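Putative cytochrome P450 YjiB (Bacillus subtilis subsp. subtilis, PDB 4RM4) is a cytochrome P450 that binds heme and probably acts as a monooxygenase, using molecular oxygen to oxidise organic substrates. Local coordinates at residues Val47-Leu52 and Leu311-Ser316. Sequence-based numbering, arbitrary orientation.
Sequences VWSVFL and LAFVAS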
loop_
_atom_site.group_PDB
_atom_site.type_symbol
_atom_site.label_atom_id
_atom_site.label_comp_id
_atom_site.label_asym_id
_atom_site.label_seq_id
_atom_site.Cartn_x
_atom_site.Cartn_y
_atom_site.Cartn_z
ATOM N N VAL A 47 15.878 -3.379 -18.247
ATOM C CA VAL A 47 15.237 -2.385 -17.421
ATOM C C VAL A 47 16.252 -1.591 -16.616
ATOM O O VAL A 47 17.267 -2.125 -16.149
ATOM C CB VAL A 47 14.190 -3.027 -16.489
ATOM C CG1 VAL A 47 13.501 -1.962 -15.656
ATOM C CG2 VAL A 47 13.169 -3.795 -17.308
ATOM N N TRP A 48 15.988 -0.296 -16.495
ATOM C CA TRP A 48 16.762 0.573 -15.627
ATOM C C TRP A 48 16.252 0.541 -14.187
ATOM O O TRP A 48 15.055 0.496 -13.960
ATOM C CB TRP A 48 16.649 2.010 -16.130
ATOM C CG TRP A 48 17.327 2.271 -17.429
ATOM C CD1 TRP A 48 16.770 2.291 -18.666
ATOM C CD2 TRP A 48 18.695 2.608 -17.597
ATOM N NE1 TRP A 48 17.717 2.600 -19.610
ATOM C CE2 TRP A 48 18.915 2.800 -18.973
ATOM C CE3 TRP A 48 19.769 2.740 -16.714
ATOM C CZ2 TRP A 48 20.163 3.124 -19.489
ATOM C CZ3 TRP A 48 21.006 3.081 -17.223
ATOM C CH2 TRP A 48 21.193 3.258 -18.601
ATOM N N SER A 49 17.168 0.604 -13.228
ATOM C CA SER A 49 16.807 0.758 -11.820
ATOM C C SER A 49 17.392 2.065 -11.283
ATOM O O SER A 49 18.541 2.397 -11.541
ATOM C CB SER A 49 17.293 -0.441 -10.997
ATOM O OG SER A 49 16.537 -1.592 -11.334
ATOM N N VAL A 50 16.583 2.826 -10.558
ATOM C CA VAL A 50 16.988 4.147 -10.105
ATOM C C VAL A 50 16.849 4.177 -8.578
ATOM O O VAL A 50 15.824 3.768 -8.058
ATOM C CB VAL A 50 16.145 5.258 -10.779
ATOM C CG1 VAL A 50 16.414 6.582 -10.124
ATOM C CG2 VAL A 50 16.482 5.334 -12.277
ATOM N N PHE A 51 17.888 4.626 -7.870
ATOM C CA PHE A 51 17.955 4.458 -6.416
ATOM C C PHE A 51 18.046 5.738 -5.569
ATOM O O PHE A 51 17.796 5.687 -4.365
ATOM C CB PHE A 51 19.133 3.540 -6.041
ATOM C CG PHE A 51 18.975 2.117 -6.520
ATOM C CD1 PHE A 51 18.311 1.185 -5.746
ATOM C CD2 PHE A 51 19.497 1.718 -7.747
ATOM C CE1 PHE A 51 18.153 -0.137 -6.196
ATOM C CE2 PHE A 51 19.343 0.408 -8.201
ATOM C CZ PHE A 51 18.669 -0.518 -7.419
ATOM N N LEU A 52 18.424 6.865 -6.173
ATOM C CA LEU A 52 18.582 8.109 -5.410
ATOM C C LEU A 52 17.271 8.875 -5.299
ATOM O O LEU A 52 16.469 8.884 -6.227
ATOM C CB LEU A 52 19.642 9.023 -6.045
ATOM C CG LEU A 52 21.115 8.599 -6.047
ATOM C CD1 LEU A 52 21.966 9.614 -6.787
ATOM C CD2 LEU A 52 21.636 8.420 -4.624
ATOM N N LEU A 311 12.600 1.137 -13.204
ATOM C CA LEU A 311 12.159 0.805 -11.856
ATOM C C LEU A 311 12.647 1.885 -10.875
ATOM O O LEU A 311 13.842 2.095 -10.716
ATOM C CB LEU A 311 12.689 -0.571 -11.450
ATOM C CG LEU A 311 12.203 -1.772 -12.267
ATOM C CD1 LEU A 311 12.936 -3.031 -11.810
ATOM C CD2 LEU A 311 10.692 -1.953 -12.128
ATOM N N ALA A 312 11.713 2.575 -10.225
ATOM C CA ALA A 312 12.067 3.651 -9.307
ATOM C C ALA A 312 11.860 3.133 -7.886
ATOM O O ALA A 312 10.732 2.904 -7.465
ATOM C CB ALA A 312 11.209 4.883 -9.579
ATOM N N PHE A 313 12.960 2.907 -7.183
ATOM C CA PHE A 313 12.940 2.349 -5.835
ATOM C C PHE A 313 12.650 3.374 -4.747
ATOM O O PHE A 313 13.560 3.947 -4.161
ATOM C CB PHE A 313 14.274 1.620 -5.559
ATOM C CG PHE A 313 14.381 0.306 -6.271
ATOM C CD1 PHE A 313 14.024 -0.873 -5.635
ATOM C CD2 PHE A 313 14.798 0.246 -7.596
ATOM C CE1 PHE A 313 14.077 -2.088 -6.304
ATOM C CE2 PHE A 313 14.863 -0.967 -8.266
ATOM C CZ PHE A 313 14.505 -2.130 -7.628
ATOM N N VAL A 314 11.369 3.621 -4.492
ATOM C CA VAL A 314 10.979 4.563 -3.465
ATOM C C VAL A 314 11.484 4.095 -2.097
ATOM O O VAL A 314 11.782 4.908 -1.236
ATOM C CB VAL A 314 9.449 4.827 -3.447
ATOM C CG1 VAL A 314 8.994 5.519 -4.751
ATOM C CG2 VAL A 314 8.681 3.544 -3.235
ATOM N N ALA A 315 11.652 2.792 -1.919
ATOM C CA ALA A 315 12.204 2.307 -0.657
ATOM C C ALA A 315 13.625 2.800 -0.459
ATOM O O ALA A 315 14.010 3.121 0.660
ATOM C CB ALA A 315 12.148 0.797 -0.561
ATOM N N SER A 316 14.396 2.854 -1.546
ATOM C CA SER A 316 15.770 3.360 -1.489
ATOM C C SER A 316 15.793 4.883 -1.337
ATOM O O SER A 316 16.585 5.431 -0.556
ATOM C CB SER A 316 16.551 2.933 -2.745
ATOM O OG SER A 316 17.871 3.485 -2.767
#
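Strands 47-50 and 309-312 pair in parallel in the mixed beta sheet of the cytochrome P450 fold. L311 straddles S49: its N donates to W48 O at 2.6 Å, and its O accepts V50 N at 2.8 Å. F313 N adds a nearly straight bond to V50 O. S49 and L311 share one sheet face. V47 points toward the partner strand, and its CG1 packs on L311 CG at 3.6 Å, the two side chains crossing at about a right angle. S49 OG touches both L311 CD1 and F313 CE2, the latter at 3.6 Å.

The F51 and F313 rings form an offset stack, with centroids 4.7 Å apart and planes at 12°. F51 CE1 sits over one face of F313, toward its rim, while V50 O lies in plane at the edge of that ring. With OG anti to its backbone N (chi1 176°), S316 reaches back and donates to F51 O at 2.7 Å. An alanine at F51 would probably leave one face of the F313 ring without its stacking partner and open a gap beside S316.

R34 of helix 27-36 also bonds S316 OG, and the same helix touches F51 through M33 and R34. On the other sheet face, V50 and A312 pack against helix 53-61. Strand 39-42 flanks 47-50, and strand 289-293 flanks 309-312.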